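Local coordinates for hydrolase, alpha/beta hydrolase FOLD family (Staphylococcus aureus, PDB 2XMZ), which probably catalyses, as a menaquinone-biosynthesis lyase, the elimination of pyruvate that yields 2-succinyl-6-hydroxy-2,4-cyclohexadiene-1-carboxylate, at residues 111-116 and 226-231; 99-104 and 204-209; 151-156 and 174-179; 138-143 and 186-191. All coordinates share one frame; numbering follows the deposited sequence. Where two conformers were deposited one is given.

Contact 1 of 4, residues 111-116 and 226-231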
loop_
_atom_site.group_PDB
_atom_site.type_symbol
_atom_site.label_atom_id
_atom_site.label_comp_id
_atom_site.label_asym_id
_atom_site.label_seq_id
_atom_site.Cartn_x
_atom_site.Cartn_y
_atom_site.Cartn_z
ATOM N N LEU A 111 -10.537 7.241 -1.754
ATOM C CA LEU A 111 -9.666 6.081 -1.743
ATOM C C LEU A 111 -8.677 6.138 -2.885
ATOM O O LEU A 111 -9.035 6.464 -4.004
ATOM C CB LEU A 111 -10.495 4.798 -1.802
ATOM C CG LEU A 111 -9.749 3.465 -1.709
ATOM C CD1 LEU A 111 -9.030 3.264 -0.327
ATOM C CD2 LEU A 111 -10.707 2.323 -2.009
ATOM N N ILE A 112 -7.411 5.846 -2.602
ATOM C CA ILE A 112 -6.414 5.794 -3.680
ATOM C C ILE A 112 -5.644 4.501 -3.590
ATOM O O ILE A 112 -5.139 4.118 -2.527
ATOM C CB ILE A 112 -5.428 7.008 -3.734
ATOM C CG1 ILE A 112 -6.195 8.320 -3.815
ATOM C CG2 ILE A 112 -4.549 6.887 -4.975
ATOM C CD1 ILE A 112 -5.324 9.612 -3.567
ATOM N N LEU A 113 -5.558 3.836 -4.733
ATOM C CA LEU A 113 -4.962 2.524 -4.835
ATOM C C LEU A 113 -3.876 2.543 -5.905
ATOM O O LEU A 113 -4.140 2.887 -7.068
ATOM C CB LEU A 113 -6.053 1.514 -5.230
ATOM C CG LEU A 113 -7.278 1.495 -4.290
ATOM C CD1 LEU A 113 -8.320 0.557 -4.860
ATOM C CD2 LEU A 113 -6.900 1.062 -2.888
ATOM N N GLU A 114 -2.671 2.144 -5.519
ATOM C CA GLU A 114 -1.567 2.083 -6.444
ATOM C C GLU A 114 -1.084 0.654 -6.533
ATOM O O GLU A 114 -0.651 0.047 -5.526
ATOM C CB GLU A 114 -0.405 2.995 -6.020
ATOM C CG GLU A 114 0.802 2.891 -6.985
ATOM C CD GLU A 114 2.106 3.418 -6.402
ATOM O OE1 GLU A 114 2.120 3.899 -5.246
ATOM O OE2 GLU A 114 3.140 3.318 -7.099
ATOM N N SER A 115 -1.167 0.106 -7.730
ATOM C CA SER A 115 -0.616 -1.226 -8.018
ATOM C C SER A 115 -1.023 -2.261 -6.955
ATOM O O SER A 115 -0.178 -2.911 -6.347
ATOM C CB SER A 115 0.905 -1.123 -8.117
ATOM O OG SER A 115 1.268 -0.238 -9.152
ATOM N N THR A 116 -2.325 -2.419 -6.751
ATOM C CA THR A 116 -2.793 -3.335 -5.708
ATOM C C THR A 116 -3.853 -4.288 -6.258
ATOM O O THR A 116 -4.182 -4.260 -7.463
ATOM C CB THR A 116 -3.301 -2.547 -4.475
ATOM O OG1 THR A 116 -3.420 -3.403 -3.334
ATOM C CG2 THR A 116 -4.653 -1.833 -4.720
ATOM N N LYS A 226 -7.978 -2.394 -13.996
ATOM C CA LYS A 226 -9.117 -2.193 -14.891
ATOM C C LYS A 226 -10.351 -2.918 -14.346
ATOM O O LYS A 226 -11.461 -2.375 -14.350
ATOM C CB LYS A 226 -8.811 -2.668 -16.320
ATOM C CG LYS A 226 -7.848 -1.766 -17.095
ATOM C CD LYS A 226 -7.736 -2.188 -18.579
ATOM C CE LYS A 226 -6.445 -1.644 -19.193
ATOM N NZ LYS A 226 -6.304 -2.003 -20.626
ATOM N N LYS A 227 -10.139 -4.136 -13.853
ATOM C CA LYS A 227 -11.233 -4.921 -13.284
ATOM C C LYS A 227 -11.810 -4.261 -12.029
ATOM O O LYS A 227 -13.014 -4.156 -11.915
ATOM C CB LYS A 227 -10.778 -6.332 -12.966
ATOM C CG LYS A 227 -10.689 -7.249 -14.154
ATOM C CD LYS A 227 -10.231 -8.591 -13.616
ATOM C CE LYS A 227 -9.419 -9.367 -14.616
ATOM N NZ LYS A 227 -8.943 -10.638 -14.022
ATOM N N MET A 228 -10.940 -3.821 -11.118
ATOM C CA MET A 228 -11.353 -3.059 -9.934
ATOM C C MET A 228 -12.168 -1.819 -10.318
ATOM O O MET A 228 -13.227 -1.569 -9.749
ATOM C CB MET A 228 -10.143 -2.627 -9.093
ATOM C CG MET A 228 -9.380 -3.774 -8.431
ATOM S SD MET A 228 -8.386 -3.178 -7.085
ATOM C CE MET A 228 -7.214 -2.162 -7.984
ATOM N N ALA A 229 -11.676 -1.059 -11.288
ATOM C CA ALA A 229 -12.359 0.170 -11.723
ATOM C C ALA A 229 -13.786 -0.107 -12.150
ATOM O O ALA A 229 -14.696 0.664 -11.833
ATOM C CB ALA A 229 -11.591 0.835 -12.851
ATOM N N ASN A 230 -13.985 -1.220 -12.860
ATOM C CA ASN A 230 -15.309 -1.625 -13.322
ATOM C C ASN A 230 -16.300 -1.808 -12.195
ATOM O O ASN A 230 -17.502 -1.626 -12.382
ATOM C CB ASN A 230 -15.242 -2.967 -14.069
ATOM C CG ASN A 230 -14.693 -2.846 -15.463
ATOM O OD1 ASN A 230 -14.689 -1.764 -16.056
ATOM N ND2 ASN A 230 -14.241 -3.978 -16.017
ATOM N N LEU A 231 -15.789 -2.230 -11.040
ATOM C CA LEU A 231 -16.616 -2.717 -9.942
ATOM C C LEU A 231 -16.829 -1.679 -8.841
ATOM O O LEU A 231 -17.843 -1.707 -8.158
ATOM C CB LEU A 231 -16.000 -3.994 -9.344
ATOM C CG LEU A 231 -16.165 -5.243 -10.253
ATOM C CD1 LEU A 231 -15.372 -6.451 -9.726
ATOM C CD2 LEU A 231 -17.635 -5.596 -10.456
#
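M228 is the one residue of 226-231 that touches strand 110-114 and the loop after it, meeting L113 and T116. Before it in the helix, K227 leans on W200 beside the contact. M228 follows, and its side chain starts out toward the strand. Its CG stands anti to the carbonyl carbon (chi1 -67°). A bend at the last torsion (chi3 -66°) then turns the methyl group in among its partners. CE does all the touching. It lies 3.7 Å from the backbone O of T116 and 4.2 Å from CG2 of T116. On the strand side CE also meets CD1 of L113, at 4.3 Å. The methionine and threonine side chains cross at about a right angle. W200 and P118 complete the surroundings of M228. After M228 the helix goes on through A229, which rests on I212 of the neighbouring strand 210-215. M228 touches I212 as well. N230 N bonds back to the K226 O at 3.2 Å, and L231 N to the M228 O at 2.9 Å.

This is helix-on-sheet packing in the alpha/beta hydrolase fold. Helix 219-231 follows strand 210-215 and reaches L113 in the C-terminal part of strand 110-114 and T116 just after it. OG1 of T116 is engaged with the backbone O of S91. The contact is buried and rests on van der Waals packing of one methyl against a carbonyl oxygen and two methyl groups.

Contact 2 of 4, residues 99-104 and 204-209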
loop_
_atom_site.group_PDB
_atom_site.type_symbol
_atom_site.label_atom_id
_atom_site.label_comp_id
_atom_site.label_asym_id
_atom_site.label_seq_id
_atom_site.Cartn_x
_atom_site.Cartn_y
_atom_site.Cartn_z
ATOM N N TYR A 99 -9.441 -3.280 2.174
ATOM C CA TYR A 99 -10.098 -3.931 3.300
ATOM C C TYR A 99 -10.690 -2.877 4.205
ATOM O O TYR A 99 -11.838 -3.014 4.697
ATOM C CB TYR A 99 -9.131 -4.848 4.072
ATOM C CG TYR A 99 -9.843 -5.689 5.107
ATOM C CD1 TYR A 99 -10.311 -6.955 4.791
ATOM C CD2 TYR A 99 -10.075 -5.203 6.392
ATOM C CE1 TYR A 99 -10.984 -7.746 5.731
ATOM C CE2 TYR A 99 -10.762 -5.986 7.354
ATOM C CZ TYR A 99 -11.211 -7.251 7.004
ATOM O OH TYR A 99 -11.878 -8.036 7.919
ATOM N N TYR A 100 -9.934 -1.807 4.411
ATOM C CA TYR A 100 -10.374 -0.771 5.295
ATOM C C TYR A 100 -11.545 0.014 4.719
ATOM O O TYR A 100 -12.455 0.359 5.458
ATOM C CB TYR A 100 -9.252 0.193 5.699
ATOM C CG TYR A 100 -9.664 0.988 6.909
ATOM C CD1 TYR A 100 -9.459 0.485 8.200
ATOM C CD2 TYR A 100 -10.319 2.222 6.773
ATOM C CE1 TYR A 100 -9.864 1.214 9.315
ATOM C CE2 TYR A 100 -10.712 2.946 7.860
ATOM C CZ TYR A 100 -10.491 2.428 9.138
ATOM O OH TYR A 100 -10.897 3.154 10.224
ATOM N N ALA A 101 -11.517 0.292 3.418
ATOM C CA ALA A 101 -12.637 0.983 2.753
ATOM C C ALA A 101 -13.936 0.224 2.923
ATOM O O ALA A 101 -15.000 0.831 2.976
ATOM C CB ALA A 101 -12.354 1.208 1.249
ATOM N N ILE A 102 -13.840 -1.110 2.973
ATOM C CA ILE A 102 -15.011 -1.985 3.077
ATOM C C ILE A 102 -15.424 -2.283 4.527
ATOM O O ILE A 102 -16.614 -2.379 4.833
ATOM C CB ILE A 102 -14.722 -3.326 2.348
ATOM C CG1 ILE A 102 -14.566 -3.074 0.843
ATOM C CG2 ILE A 102 -15.810 -4.375 2.620
ATOM C CD1 ILE A 102 -13.824 -4.183 0.087
ATOM N N ASN A 103 -14.438 -2.428 5.407
ATOM C CA ASN A 103 -14.672 -2.949 6.747
ATOM C C ASN A 103 -14.275 -2.013 7.860
ATOM O O ASN A 103 -14.602 -2.280 9.017
ATOM C CB ASN A 103 -13.916 -4.261 6.933
ATOM C CG ASN A 103 -14.441 -5.354 6.034
ATOM O OD1 ASN A 103 -15.572 -5.786 6.175
ATOM N ND2 ASN A 103 -13.619 -5.800 5.105
ATOM N N GLY A 104 -13.580 -0.923 7.522
ATOM C CA GLY A 104 -13.100 0.026 8.541
ATOM C C GLY A 104 -14.197 0.743 9.305
ATOM O O GLY A 104 -15.332 0.887 8.830
ATOM N N LYS A 204 -18.024 -3.288 -4.950
ATOM C CA LYS A 204 -19.200 -2.484 -5.226
ATOM C C LYS A 204 -19.727 -1.755 -3.987
ATOM O O LYS A 204 -20.482 -0.807 -4.112
ATOM C CB LYS A 204 -20.324 -3.308 -5.890
ATOM C CG LYS A 204 -20.869 -4.452 -5.066
ATOM C CD LYS A 204 -21.897 -5.221 -5.883
ATOM C CE LYS A 204 -21.898 -6.679 -5.538
ATOM N NZ LYS A 204 -22.306 -6.902 -4.128
ATOM N N GLU A 205 -19.294 -2.177 -2.802
ATOM C CA GLU A 205 -19.710 -1.529 -1.575
ATOM C C GLU A 205 -18.960 -0.229 -1.363
ATOM O O GLU A 205 -19.380 0.592 -0.581
ATOM C CB GLU A 205 -19.460 -2.438 -0.376
ATOM C CG GLU A 205 -20.001 -3.849 -0.550
ATOM C CD GLU A 205 -19.968 -4.614 0.752
ATOM O OE1 GLU A 205 -20.322 -5.806 0.753
ATOM O OE2 GLU A 205 -19.564 -4.020 1.773
ATOM N N ILE A 206 -17.844 -0.043 -2.052
ATOM C CA ILE A 206 -16.997 1.133 -1.835
ATOM C C ILE A 206 -17.617 2.286 -2.606
ATOM O O ILE A 206 -17.535 2.306 -3.813
ATOM C CB ILE A 206 -15.533 0.870 -2.334
ATOM C CG1 ILE A 206 -14.892 -0.268 -1.545
ATOM C CG2 ILE A 206 -14.660 2.149 -2.231
ATOM C CD1 ILE A 206 -13.524 -0.620 -2.069
ATOM N N LYS A 207 -18.236 3.241 -1.915
ATOM C CA LYS A 207 -18.969 4.307 -2.595
ATOM C C LYS A 207 -18.188 5.614 -2.761
ATOM O O LYS A 207 -18.652 6.509 -3.462
ATOM C CB LYS A 207 -20.294 4.622 -1.882
ATOM C CG LYS A 207 -21.138 3.428 -1.462
ATOM C CD LYS A 207 -21.509 2.527 -2.624
ATOM C CE LYS A 207 -22.414 1.417 -2.116
ATOM N NZ LYS A 207 -22.605 0.346 -3.127
ATOM N N VAL A 208 -17.032 5.736 -2.103
ATOM C CA VAL A 208 -16.285 6.997 -2.097
ATOM C C VAL A 208 -15.541 7.164 -3.421
ATOM O O VAL A 208 -15.264 6.175 -4.101
ATOM C CB VAL A 208 -15.308 7.108 -0.872
ATOM C CG1 VAL A 208 -16.110 7.140 0.447
ATOM C CG2 VAL A 208 -14.265 5.995 -0.863
ATOM N N PRO A 209 -15.245 8.418 -3.809
ATOM C CA PRO A 209 -14.419 8.583 -4.996
ATOM C C PRO A 209 -13.113 7.800 -4.849
ATOM O O PRO A 209 -12.455 7.889 -3.814
ATOM C CB PRO A 209 -14.160 10.087 -5.037
ATOM C CG PRO A 209 -15.419 10.686 -4.364
ATOM C CD PRO A 209 -15.784 9.696 -3.299
HETATM O O HOH W 1 -17.608 0.340 2.027
#
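I102 and A101 sit near the C-terminal end of helix 92-103 and pack on I206. In the alpha/beta hydrolase fold this helix follows the nucleophile elbow, here a probable one with a GxSxG pattern. I206 belongs to the loop that leads into strand 210-215.

The apolar packing centres on I206. CG1 of I206 lies 3.7 Å from CG1 of I102, and the two isoleucine side chains cross at about a right angle. CD1 of I206 reaches the methyl CB of A101 at 4.0 Å. I206 has CG1 anti to its carbonyl carbon (chi1 -62°), which sends the CG1-CD1 branch to the helix. Both A101 and I206 also touch L111 of strand 110-114, so the cluster continues onto the sheet.

A mixed contact lies beside it. CG2 of I102 meets OE2 of E205 at 3.9 Å, a plain van der Waals approach. The charge of E205 is answered elsewhere, by a salt bridge from OE1 to R202.

The polar link between the segments runs through water. One water donates to the O of A101 at 2.8 Å and to the O of E205 at 3.2 Å, bridging two backbone carbonyls. Within the loop, NZ of K207 bonds to the O of K204 at 2.6 Å, with the amine tilted 22° from the carbonyl plane.

Contact 3 of 4, residues 151-156 and 174-179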
loop_
_atom_site.group_PDB
_atom_site.type_symbol
_atom_site.label_atom_id
_atom_site.label_comp_id
_atom_site.label_asym_id
_atom_site.label_seq_id
_atom_site.Cartn_x
_atom_site.Cartn_y
_atom_site.Cartn_z
ATOM N N ASP A 151 17.036 -12.184 -3.878
ATOM C CA ASP A 151 16.079 -12.924 -4.702
ATOM C C ASP A 151 14.851 -12.060 -5.055
ATOM O O ASP A 151 14.378 -12.097 -6.188
ATOM C CB ASP A 151 15.638 -14.218 -4.004
ATOM C CG ASP A 151 16.724 -15.286 -3.976
ATOM O OD1 ASP A 151 17.872 -15.043 -4.429
ATOM O OD2 ASP A 151 16.419 -16.400 -3.496
ATOM N N TRP A 152 14.359 -11.284 -4.083
ATOM C CA TRP A 152 13.199 -10.407 -4.266
ATOM C C TRP A 152 13.442 -9.401 -5.385
ATOM O O TRP A 152 12.565 -9.197 -6.238
ATOM C CB TRP A 152 12.884 -9.669 -2.972
ATOM C CG TRP A 152 11.520 -9.054 -2.892
ATOM C CD1 TRP A 152 11.219 -7.723 -2.926
ATOM C CD2 TRP A 152 10.275 -9.743 -2.710
ATOM N NE1 TRP A 152 9.860 -7.538 -2.775
ATOM C CE2 TRP A 152 9.257 -8.762 -2.650
ATOM C CE3 TRP A 152 9.921 -11.092 -2.591
ATOM C CZ2 TRP A 152 7.898 -9.090 -2.497
ATOM C CZ3 TRP A 152 8.563 -11.418 -2.436
ATOM C CH2 TRP A 152 7.576 -10.418 -2.386
ATOM N N GLU A 153 14.629 -8.792 -5.376
ATOM C CA GLU A 153 15.095 -7.884 -6.437
ATOM C C GLU A 153 14.980 -8.458 -7.853
ATOM O O GLU A 153 14.854 -7.705 -8.807
ATOM C CB GLU A 153 16.568 -7.524 -6.224
ATOM C CG GLU A 153 16.849 -6.490 -5.143
ATOM C CD GLU A 153 18.318 -6.074 -5.081
ATOM O OE1 GLU A 153 19.122 -6.513 -5.933
ATOM O OE2 GLU A 153 18.670 -5.283 -4.183
ATOM N N LYS A 154 15.076 -9.781 -7.989
ATOM C CA LYS A 154 15.094 -10.435 -9.316
ATOM C C LYS A 154 13.725 -10.899 -9.806
ATOM O O LYS A 154 13.632 -11.481 -10.884
ATOM C CB LYS A 154 16.048 -11.632 -9.325
ATOM C CG LYS A 154 17.481 -11.287 -9.045
ATOM C CD LYS A 154 18.368 -12.527 -9.163
ATOM C CE LYS A 154 19.541 -12.405 -8.222
ATOM N NZ LYS A 154 20.631 -11.557 -8.772
ATOM N N LEU A 155 12.675 -10.662 -9.018
ATOM C CA LEU A 155 11.318 -11.044 -9.429
ATOM C C LEU A 155 10.892 -10.253 -10.666
ATOM O O LEU A 155 11.200 -9.066 -10.768
ATOM C CB LEU A 155 10.305 -10.867 -8.292
ATOM C CG LEU A 155 10.320 -11.868 -7.127
ATOM C CD1 LEU A 155 9.376 -11.385 -6.043
ATOM C CD2 LEU A 155 9.930 -13.264 -7.584
ATOM N N PRO A 156 10.209 -10.916 -11.626
ATOM C CA PRO A 156 9.746 -10.219 -12.838
ATOM C C PRO A 156 8.915 -8.969 -12.517
ATOM O O PRO A 156 8.981 -7.973 -13.240
ATOM C CB PRO A 156 8.874 -11.267 -13.536
ATOM C CG PRO A 156 9.404 -12.586 -13.078
ATOM C CD PRO A 156 9.936 -12.370 -11.674
ATOM N N GLN A 174 18.118 -0.557 0.520
ATOM C CA GLN A 174 18.359 -0.232 1.915
ATOM C C GLN A 174 17.091 -0.371 2.744
ATOM O O GLN A 174 17.135 -0.916 3.858
ATOM C CB GLN A 174 18.965 1.185 2.036
ATOM C CG GLN A 174 19.025 1.763 3.448
ATOM C CD GLN A 174 17.690 2.298 3.941
ATOM O OE1 GLN A 174 17.331 2.118 5.109
ATOM N NE2 GLN A 174 16.937 2.942 3.046
ATOM N N GLN A 175 15.973 0.121 2.201
ATOM C CA GLN A 175 14.680 0.059 2.864
ATOM C C GLN A 175 14.265 -1.393 3.096
ATOM O O GLN A 175 13.728 -1.731 4.159
ATOM C CB GLN A 175 13.619 0.802 2.059
ATOM C CG GLN A 175 13.550 2.324 2.313
ATOM C CD GLN A 175 12.801 3.093 1.226
ATOM O OE1 GLN A 175 12.070 2.509 0.416
ATOM N NE2 GLN A 175 12.981 4.412 1.208
ATOM N N ARG A 176 14.527 -2.245 2.108
ATOM C CA ARG A 176 14.242 -3.678 2.224
ATOM C C ARG A 176 15.172 -4.369 3.261
ATOM O O ARG A 176 14.713 -5.139 4.118
ATOM C CB ARG A 176 14.369 -4.352 0.845
ATOM C CG ARG A 176 13.368 -3.813 -0.225
ATOM C CD ARG A 176 13.588 -4.523 -1.552
ATOM N NE ARG A 176 12.517 -4.288 -2.522
ATOM C CZ ARG A 176 12.655 -4.412 -3.840
ATOM N NH1 ARG A 176 13.825 -4.762 -4.372
ATOM N NH2 ARG A 176 11.611 -4.189 -4.630
ATOM N N LEU A 177 16.472 -4.075 3.179
ATOM C CA LEU A 177 17.491 -4.698 4.045
ATOM C C LEU A 177 17.315 -4.321 5.508
ATOM O O LEU A 177 17.757 -5.044 6.417
ATOM C CB LEU A 177 18.904 -4.334 3.570
ATOM C CG LEU A 177 19.359 -4.903 2.208
ATOM C CD1 LEU A 177 20.763 -4.404 1.829
ATOM C CD2 LEU A 177 19.311 -6.413 2.200
ATOM N N SER A 178 16.669 -3.183 5.748
ATOM C CA SER A 178 16.483 -2.728 7.116
ATOM C C SER A 178 15.265 -3.381 7.758
ATOM O O SER A 178 15.067 -3.263 8.962
ATOM C CB SER A 178 16.336 -1.221 7.167
ATOM O OG SER A 178 15.076 -0.878 6.641
ATOM N N GLN A 179 14.454 -4.084 6.972
ATOM C CA GLN A 179 13.298 -4.762 7.549
ATOM C C GLN A 179 13.761 -5.963 8.344
ATOM O O GLN A 179 14.770 -6.571 8.022
ATOM C CB GLN A 179 12.290 -5.183 6.466
ATOM C CG GLN A 179 11.740 -4.029 5.625
ATOM C CD GLN A 179 11.234 -2.858 6.473
ATOM O OE1 GLN A 179 10.534 -3.059 7.470
ATOM N NE2 GLN A 179 11.581 -1.628 6.065
#
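R176 meets W152 and E153 in a polar-aromatic contact between helix 166-177 and the C-terminal part of helix 145-152 with the type I turn W152-L155. The edge of the indole stands over one face of the guanidinium. CD1 of W152 lies over the centre of that group, 3.7 Å from NE and 3.7 Å from CZ of R176. The two planes are 89° apart, so this is an edge of the ring on a face of the cation. The indole face is not the part that meets it. R176 gets there with a chain extended from CG to NE. With CG of W152 anti to the backbone N (chi1 -163°), the CD1 edge is presented to R176.

E153 comes from another side. Its CG lies at the guanidinium edge, 3.6 Å from NH1 of R176. The carboxylate is not bonded to R176: OE2 of E153 stays 4.9 Å from NH1 of R176 and forms a salt bridge with R173.

These two segments belong to the helical insertion between strands 110-114 and 210-215, the cap of this alpha/beta hydrolase. W152 lies near the probable Ser-His-Asp triad without touching it, and it meets F25 edge-to-face. F158 meets both W152 and R176, the latter as a cation-pi pair.

Within 174-179 the O of Q175 takes two bonds, from NE2 of Q179 at 2.9 Å and OG of S178 at 3.0 Å. They arrive from opposite faces of its carbonyl plane.

Contact 4 of 4, residues 138-143 and 186-191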
loop_
_atom_site.group_PDB
_atom_site.type_symbol
_atom_site.label_atom_id
_atom_site.label_comp_id
_atom_site.label_asym_id
_atom_site.label_seq_id
_atom_site.Cartn_x
_atom_site.Cartn_y
_atom_site.Cartn_z
ATOM N N LYS A 138 9.310 -18.938 5.564
ATOM C CA LYS A 138 10.315 -19.889 6.050
ATOM C C LYS A 138 11.730 -19.474 5.630
ATOM O O LYS A 138 12.644 -19.499 6.447
ATOM C CB LYS A 138 10.003 -21.326 5.595
ATOM C CG LYS A 138 8.871 -22.038 6.370
ATOM C CD LYS A 138 8.250 -23.126 5.490
ATOM C CE LYS A 138 7.896 -24.391 6.274
ATOM N NZ LYS A 138 6.485 -24.358 6.724
ATOM N N VAL A 139 11.895 -19.064 4.374
ATOM C CA VAL A 139 13.190 -18.591 3.856
ATOM C C VAL A 139 13.698 -17.385 4.664
ATOM O O VAL A 139 14.892 -17.259 4.932
ATOM C CB VAL A 139 13.104 -18.203 2.356
ATOM C CG1 VAL A 139 14.426 -17.599 1.877
ATOM C CG2 VAL A 139 12.739 -19.422 1.491
ATOM N N LEU A 140 12.778 -16.504 5.050
ATOM C CA LEU A 140 13.131 -15.329 5.845
ATOM C C LEU A 140 13.602 -15.715 7.251
ATOM O O LEU A 140 14.703 -15.353 7.639
ATOM C CB LEU A 140 11.965 -14.333 5.893
ATOM C CG LEU A 140 11.820 -13.438 4.649
ATOM C CD1 LEU A 140 10.365 -12.921 4.478
ATOM C CD2 LEU A 140 12.805 -12.267 4.742
ATOM N N ASP A 141 12.771 -16.452 7.995
ATOM C CA ASP A 141 13.103 -16.934 9.347
ATOM C C ASP A 141 14.458 -17.652 9.426
ATOM O O ASP A 141 15.105 -17.660 10.484
ATOM C CB ASP A 141 12.024 -17.907 9.839
ATOM C CG ASP A 141 10.872 -17.225 10.566
ATOM O OD1 ASP A 141 10.922 -15.991 10.811
ATOM O OD2 ASP A 141 9.902 -17.955 10.902
ATOM N N ILE A 142 14.867 -18.257 8.311
ATOM C CA ILE A 142 16.052 -19.126 8.253
ATOM C C ILE A 142 17.272 -18.475 7.573
ATOM O O ILE A 142 18.347 -18.415 8.173
ATOM C CB ILE A 142 15.719 -20.510 7.592
ATOM C CG1 ILE A 142 14.690 -21.271 8.447
ATOM C CG2 ILE A 142 16.996 -21.352 7.385
ATOM C CD1 ILE A 142 14.124 -22.542 7.804
ATOM N N ALA A 143 17.101 -17.977 6.344
ATOM C CA ALA A 143 18.232 -17.451 5.566
ATOM C C ALA A 143 18.529 -15.947 5.744
ATOM O O ALA A 143 19.591 -15.468 5.327
ATOM C CB ALA A 143 18.090 -17.819 4.081
ATOM N N LYS A 186 6.261 -12.978 9.509
ATOM C CA LYS A 186 4.995 -12.933 10.174
ATOM C C LYS A 186 4.008 -12.146 9.323
ATOM O O LYS A 186 2.878 -12.570 9.181
ATOM C CB LYS A 186 5.112 -12.401 11.608
ATOM C CG LYS A 186 3.779 -12.434 12.373
ATOM C CD LYS A 186 3.944 -11.981 13.810
ATOM C CE LYS A 186 2.587 -11.814 14.523
ATOM N NZ LYS A 186 1.802 -13.082 14.530
ATOM N N ALA A 187 4.436 -11.012 8.746
ATOM C CA ALA A 187 3.568 -10.251 7.831
ATOM C C ALA A 187 3.016 -11.142 6.715
ATOM O O ALA A 187 1.806 -11.130 6.442
ATOM C CB ALA A 187 4.309 -9.027 7.240
ATOM N N LEU A 188 3.887 -11.905 6.074
ATOM C CA LEU A 188 3.449 -12.858 5.031
ATOM C C LEU A 188 2.442 -13.884 5.538
ATOM O O LEU A 188 1.388 -14.074 4.924
ATOM C CB LEU A 188 4.644 -13.570 4.388
ATOM C CG LEU A 188 5.544 -12.696 3.502
ATOM C CD1 LEU A 188 6.804 -13.464 3.107
ATOM C CD2 LEU A 188 4.796 -12.150 2.271
ATOM N N ARG A 189 2.761 -14.550 6.652
ATOM C CA ARG A 189 1.854 -15.577 7.185
ATOM C C ARG A 189 0.501 -15.020 7.638
ATOM O O ARG A 189 -0.516 -15.677 7.455
ATOM C CB ARG A 189 2.514 -16.405 8.305
ATOM C CG ARG A 189 3.887 -17.019 7.920
ATOM C CD ARG A 189 4.336 -18.173 8.813
ATOM N NE ARG A 189 5.796 -18.214 8.991
ATOM C CZ ARG A 189 6.649 -19.032 8.357
ATOM N NH1 ARG A 189 6.241 -19.918 7.431
ATOM N NH2 ARG A 189 7.940 -18.948 8.641
ATOM N N ASP A 190 0.488 -13.833 8.244
ATOM C CA ASP A 190 -0.739 -13.262 8.826
ATOM C C ASP A 190 -1.562 -12.419 7.866
ATOM O O ASP A 190 -2.777 -12.433 7.946
ATOM C CB ASP A 190 -0.455 -12.426 10.080
ATOM C CG ASP A 190 0.095 -13.244 11.206
ATOM O OD1 ASP A 190 0.293 -14.456 11.008
ATOM O OD2 ASP A 190 0.338 -12.673 12.277
ATOM N N TYR A 191 -0.928 -11.663 6.983
ATOM C CA TYR A 191 -1.743 -10.831 6.058
ATOM C C TYR A 191 -1.267 -10.804 4.614
ATOM O O TYR A 191 -1.610 -9.893 3.834
ATOM C CB TYR A 191 -2.061 -9.440 6.613
ATOM C CG TYR A 191 -0.912 -8.472 6.811
ATOM C CD1 TYR A 191 -0.746 -7.394 5.937
ATOM C CD2 TYR A 191 -0.041 -8.586 7.893
ATOM C CE1 TYR A 191 0.238 -6.448 6.125
ATOM C CE2 TYR A 191 0.986 -7.633 8.100
ATOM C CZ TYR A 191 1.115 -6.565 7.194
ATOM O OH TYR A 191 2.079 -5.587 7.326
#
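R189 and D141 form the salt bridge of this helix pair. NH2 of R189 donates to OD2 of D141 at 3.2 Å, with an N-H...O angle of 142°. OD2 lies near the guanidinium plane, but the donor comes from above the carboxylate plane, 58° out of it. A bend at chi3 of R189 turns the guanidinium to its partners.

K138 packs beside it. Its CG lies in the guanidinium plane, 3.5 Å from NH1 of R189. The backbone N of K138 also comes close to NH2, but both are donors. NZ of K138 is 4.5 Å from NH1 of R189, like charges close together. The carboxylate of D141 may offset part of this.

K186 turns away to D190. NZ of K186 forms a salt bridge to OD2 of D190 at 2.7 Å, on its syn lone pair. K186 also meets W64 as a cation-pi pair, and D190 OD2 accepts the backbone N of W64.

Apart from the charged groups, CD1 of L140 meets CD1 of L188 at 3.9 Å; both leucines are buried. The nearly antiparallel segments (158°), axes 10.4 Å apart, are part of the helical cap of an alpha/beta hydrolase.

The four contacts fall into two groups. Contacts 1 and 2 lie in the sheet-based core, their centres 12 Å apart. They join helix 92-103, strand 110-114 and helix 219-231, and touch through L111, whose N probably bonds to P209 O. Contacts 3 and 4 lie in the helical cap, with centres 14 Å apart and no touch. Helices 123-143, 145-152, 166-177 and 181-191 supply them. Along the chain contacts 1 and 2 cross. Contact 4 is nested inside the loops closed by both, and contact 3 inside contact 4. The cap is thus one insertion between strands 110-114 and 210-215. In this family the active site typically lies between core and cap, consistent with the probable triad near contacts 1 and 3.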